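Local coordinates for protein thioredoxin Reductase (Burkholderia cenocepacia, PDB 4F82) that probably acts as a thiol-specific peroxidase of the Prx5 type, reducing hydrogen peroxide and organic hydroperoxides with glutathione to limit oxidative damage, at residues M9-E23 against R111-G125. Numbering follows the deposited sequence.
Sequences MIQVGDALPDAQLFE and RMMADGSAAFTHALG
Leu21 drives its side chain into the corner between strand 111-114 and helix 119-124, which a type I turn from Asp115 to Ala118 joins. Its CD2 lies 3.4 Å from Ala114 O and also meets Asp115 CB and Phe120 CB, while CD1 rests on Met113 CB, the two side chains crossing at about a right angle. Ala19 CB sits 3.6 Å from Phe120 CA, close against the helix backbone. With CG anti to the backbone N (chi1 -171°), the Phe120 ring extends along the 16-19 segment, where Leu16 CD1 and Pro17 O approach its edge; this carbonyl oxygen is buried without a polar partner. Pro17 CG then lies across Leu124, 3.6 Å from its CD2. Asp115 fixes the helix start: OD1 accepts from Phe120 N, and OD2 from both Thr121 N and Thr121 OG1.

The contact thins at Met9 and Gly125 and at the Glu23-Arg111 pair. Exposed Met9 merely skirts Gly125 O, although the adjoining Ile10 N donates to Leu124 O (2.9 Å) at the Schellman motif closing the helix. At the strand end, Phe22 and Ala114 form an antiparallel hydrogen-bonded pair. Beyond it, the extended Glu23 chain brings OE1 2.9 Å from Arg111 NH2 in a salt bridge, with NE donating to the same oxygen. Both nitrogens come from one face of the carboxylate, whose plane is turned 39° from the guanidinium. Arg111 NH1 binds Gln44 and Glu85, and a water links Glu23 OE2 to Met112 N.

Strand 111-114 thus bridges antiparallel 20-25 and parallel 85-90 in the mixed sheet of this thioredoxin-fold peroxiredoxin, with the Met112 side chain about 8 Å from that of Cys63, the predicted peroxidatic cysteine.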
# COMPACT_ATOMS: atom_id res chain seq x y z
N MET A 9 4.11 23.62 4.10
CA MET A 9 2.73 23.17 4.19
C MET A 9 1.74 24.13 3.53
O MET A 9 1.81 25.34 3.72
CB MET A 9 2.33 22.91 5.66
CG MET A 9 1.01 22.16 5.80
SD MET A 9 0.52 21.89 7.51
CE MET A 9 1.95 20.96 8.09
N ILE A 10 0.79 23.56 2.78
CA ILE A 10 -0.25 24.33 2.11
C ILE A 10 -1.03 25.11 3.16
O ILE A 10 -1.07 24.72 4.33
CB ILE A 10 -1.17 23.42 1.28
CG1 ILE A 10 -2.12 24.22 0.40
CG2 ILE A 10 -1.92 22.43 2.18
CD1 ILE A 10 -2.15 23.77 -1.01
N GLN A 11 -1.62 26.24 2.75
CA GLN A 11 -2.37 27.13 3.65
C GLN A 11 -3.70 27.53 3.04
O GLN A 11 -3.87 27.49 1.82
CB GLN A 11 -1.58 28.42 3.97
CG GLN A 11 -0.29 28.17 4.79
CD GLN A 11 0.47 29.44 5.15
OE1 GLN A 11 -0.06 30.55 5.09
NE2 GLN A 11 1.72 29.27 5.55
N VAL A 12 -4.64 27.94 3.89
CA VAL A 12 -5.89 28.52 3.43
C VAL A 12 -5.57 29.64 2.43
O VAL A 12 -4.64 30.44 2.67
CB VAL A 12 -6.73 29.06 4.63
CG1 VAL A 12 -8.03 29.69 4.15
CG2 VAL A 12 -7.03 27.92 5.58
N GLY A 13 -6.27 29.67 1.29
CA GLY A 13 -6.07 30.71 0.30
C GLY A 13 -5.14 30.29 -0.84
O GLY A 13 -5.13 30.93 -1.87
N ASP A 14 -4.37 29.24 -0.64
CA ASP A 14 -3.42 28.77 -1.66
C ASP A 14 -4.15 28.10 -2.81
O ASP A 14 -5.17 27.45 -2.59
CB ASP A 14 -2.48 27.72 -1.05
CG ASP A 14 -1.32 28.33 -0.30
OD1 ASP A 14 -1.33 29.56 -0.06
OD2 ASP A 14 -0.40 27.57 0.06
N ALA A 15 -3.63 28.23 -4.03
CA ALA A 15 -4.06 27.37 -5.13
C ALA A 15 -3.66 25.91 -4.85
O ALA A 15 -2.54 25.64 -4.41
CB ALA A 15 -3.41 27.83 -6.43
N LEU A 16 -4.56 24.97 -5.11
CA LEU A 16 -4.21 23.55 -5.00
C LEU A 16 -3.14 23.19 -6.06
O LEU A 16 -3.30 23.53 -7.25
CB LEU A 16 -5.49 22.73 -5.22
CG LEU A 16 -5.65 21.30 -4.74
CD1 LEU A 16 -5.46 21.28 -3.22
CD2 LEU A 16 -7.04 20.72 -5.15
N PRO A 17 -2.03 22.55 -5.64
CA PRO A 17 -1.02 22.15 -6.64
C PRO A 17 -1.52 21.02 -7.54
O PRO A 17 -2.41 20.24 -7.13
CB PRO A 17 0.16 21.66 -5.80
CG PRO A 17 -0.47 21.25 -4.48
CD PRO A 17 -1.59 22.26 -4.27
N ASP A 18 -1.00 20.94 -8.76
CA ASP A 18 -1.38 19.82 -9.63
C ASP A 18 -0.56 18.63 -9.20
O ASP A 18 0.51 18.80 -8.60
CB ASP A 18 -1.10 20.12 -11.11
CG ASP A 18 -2.02 19.35 -12.05
OD1 ASP A 18 -2.93 18.61 -11.60
OD2 ASP A 18 -1.86 19.50 -13.29
N ALA A 19 -1.09 17.43 -9.48
CA ALA A 19 -0.37 16.16 -9.32
C ALA A 19 -1.13 15.10 -10.09
O ALA A 19 -2.27 15.33 -10.50
CB ALA A 19 -0.29 15.75 -7.83
N GLN A 20 -0.50 13.95 -10.32
CA GLN A 20 -1.21 12.87 -10.96
C GLN A 20 -1.67 11.85 -9.93
O GLN A 20 -0.87 11.27 -9.19
CB GLN A 20 -0.37 12.21 -12.10
CG GLN A 20 -1.03 10.99 -12.74
CD GLN A 20 -0.19 10.43 -13.88
OE1 GLN A 20 0.70 9.60 -13.67
NE2 GLN A 20 -0.48 10.87 -15.10
N LEU A 21 -2.98 11.63 -9.88
CA LEU A 21 -3.56 10.65 -8.98
C LEU A 21 -4.16 9.54 -9.84
O LEU A 21 -4.34 9.73 -11.04
CB LEU A 21 -4.66 11.29 -8.12
CG LEU A 21 -4.26 12.37 -7.11
CD1 LEU A 21 -5.47 12.91 -6.31
CD2 LEU A 21 -3.22 11.83 -6.17
N PHE A 22 -4.44 8.40 -9.24
CA PHE A 22 -5.14 7.31 -9.91
C PHE A 22 -6.39 6.89 -9.13
O PHE A 22 -6.37 6.75 -7.88
CB PHE A 22 -4.21 6.06 -10.08
CG PHE A 22 -3.05 6.24 -11.04
CD1 PHE A 22 -3.04 5.58 -12.27
CD2 PHE A 22 -1.94 7.01 -10.71
CE1 PHE A 22 -1.96 5.74 -13.18
CE2 PHE A 22 -0.84 7.17 -11.62
CZ PHE A 22 -0.84 6.53 -12.83
N GLU A 23 -7.46 6.62 -9.86
CA GLU A 23 -8.68 6.03 -9.27
C GLU A 23 -9.01 4.73 -9.97
O GLU A 23 -9.02 4.66 -11.22
CB GLU A 23 -9.85 7.00 -9.34
CG GLU A 23 -11.15 6.42 -8.80
CD GLU A 23 -12.32 7.35 -8.95
OE1 GLU A 23 -12.31 8.19 -9.91
OE2 GLU A 23 -13.26 7.23 -8.13
N ARG A 111 -14.76 9.29 -3.77
CA ARG A 111 -13.78 8.84 -4.76
C ARG A 111 -12.51 8.45 -4.00
O ARG A 111 -12.02 9.22 -3.15
CB ARG A 111 -13.46 9.95 -5.72
CG ARG A 111 -14.64 10.39 -6.59
CD ARG A 111 -14.22 11.45 -7.59
NE ARG A 111 -13.33 10.88 -8.60
CZ ARG A 111 -12.65 11.60 -9.49
NH1 ARG A 111 -12.77 12.93 -9.51
NH2 ARG A 111 -11.86 11.00 -10.38
N MET A 112 -12.01 7.24 -4.26
CA MET A 112 -10.79 6.73 -3.62
C MET A 112 -9.59 7.05 -4.51
O MET A 112 -9.32 6.36 -5.51
CB MET A 112 -10.92 5.23 -3.38
CG MET A 112 -12.20 4.89 -2.57
SD MET A 112 -12.33 5.69 -0.92
CE MET A 112 -11.10 4.77 0.05
N MET A 113 -8.91 8.14 -4.16
CA MET A 113 -7.87 8.75 -4.98
C MET A 113 -6.47 8.35 -4.48
O MET A 113 -5.97 8.82 -3.44
CB MET A 113 -8.07 10.27 -5.02
CG MET A 113 -9.48 10.72 -5.49
SD MET A 113 -9.72 10.27 -7.21
CE MET A 113 -8.98 11.70 -7.97
N ALA A 114 -5.85 7.46 -5.25
CA ALA A 114 -4.54 6.90 -4.93
C ALA A 114 -3.43 7.92 -5.18
O ALA A 114 -3.27 8.41 -6.29
CB ALA A 114 -4.30 5.68 -5.83
N ASP A 115 -2.63 8.22 -4.16
CA ASP A 115 -1.45 9.06 -4.36
C ASP A 115 -0.24 8.16 -4.02
O ASP A 115 0.57 8.49 -3.15
CB ASP A 115 -1.51 10.26 -3.39
CG ASP A 115 -0.37 11.24 -3.59
OD1 ASP A 115 0.10 11.43 -4.74
OD2 ASP A 115 0.10 11.83 -2.58
N GLY A 116 -0.13 7.02 -4.69
CA GLY A 116 0.84 6.00 -4.25
C GLY A 116 2.33 6.36 -4.40
O GLY A 116 3.21 5.69 -3.84
N SER A 117 2.63 7.42 -5.15
CA SER A 117 4.02 7.91 -5.21
C SER A 117 4.27 9.05 -4.22
O SER A 117 5.39 9.57 -4.14
CB SER A 117 4.31 8.40 -6.65
OG SER A 117 4.29 7.33 -7.59
N ALA A 118 3.20 9.45 -3.53
CA ALA A 118 3.19 10.56 -2.58
C ALA A 118 3.46 11.91 -3.23
O ALA A 118 3.80 12.87 -2.53
CB ALA A 118 4.16 10.31 -1.42
N ALA A 119 3.27 11.99 -4.55
CA ALA A 119 3.52 13.23 -5.28
C ALA A 119 2.61 14.38 -4.84
O ALA A 119 3.11 15.49 -4.64
CB ALA A 119 3.43 13.03 -6.81
N PHE A 120 1.31 14.12 -4.72
CA PHE A 120 0.36 15.16 -4.30
C PHE A 120 0.63 15.58 -2.84
O PHE A 120 0.65 16.77 -2.50
CB PHE A 120 -1.07 14.61 -4.42
CG PHE A 120 -2.17 15.64 -4.21
CD1 PHE A 120 -2.09 16.92 -4.78
CD2 PHE A 120 -3.32 15.29 -3.51
CE1 PHE A 120 -3.12 17.85 -4.59
CE2 PHE A 120 -4.38 16.22 -3.35
CZ PHE A 120 -4.27 17.48 -3.88
N THR A 121 0.85 14.58 -1.99
CA THR A 121 0.97 14.81 -0.56
C THR A 121 2.24 15.60 -0.32
O THR A 121 2.28 16.48 0.54
CB THR A 121 1.01 13.48 0.20
OG1 THR A 121 -0.21 12.74 -0.05
CG2 THR A 121 1.13 13.72 1.72
N HIS A 122 3.30 15.24 -1.06
CA HIS A 122 4.54 16.04 -1.04
C HIS A 122 4.31 17.46 -1.52
O HIS A 122 4.82 18.41 -0.93
CB HIS A 122 5.66 15.37 -1.86
CG HIS A 122 6.55 14.46 -1.05
ND1 HIS A 122 6.59 13.10 -1.25
CD2 HIS A 122 7.44 14.73 -0.07
CE1 HIS A 122 7.48 12.56 -0.42
NE2 HIS A 122 7.99 13.53 0.32
N ALA A 123 3.52 17.62 -2.58
CA ALA A 123 3.31 18.96 -3.13
C ALA A 123 2.51 19.84 -2.12
O ALA A 123 2.67 21.06 -2.11
CB ALA A 123 2.61 18.87 -4.47
N LEU A 124 1.67 19.20 -1.31
CA LEU A 124 0.87 19.84 -0.24
C LEU A 124 1.66 20.10 1.05
O LEU A 124 1.20 20.83 1.95
CB LEU A 124 -0.32 18.94 0.13
CG LEU A 124 -1.37 18.69 -0.95
CD1 LEU A 124 -2.40 17.65 -0.43
CD2 LEU A 124 -2.03 20.00 -1.46
N GLY A 125 2.83 19.48 1.15
CA GLY A 125 3.68 19.63 2.32
C GLY A 125 3.10 18.87 3.49
O GLY A 125 3.30 19.24 4.67
O HOH W 1 -13.23 5.43 -6.00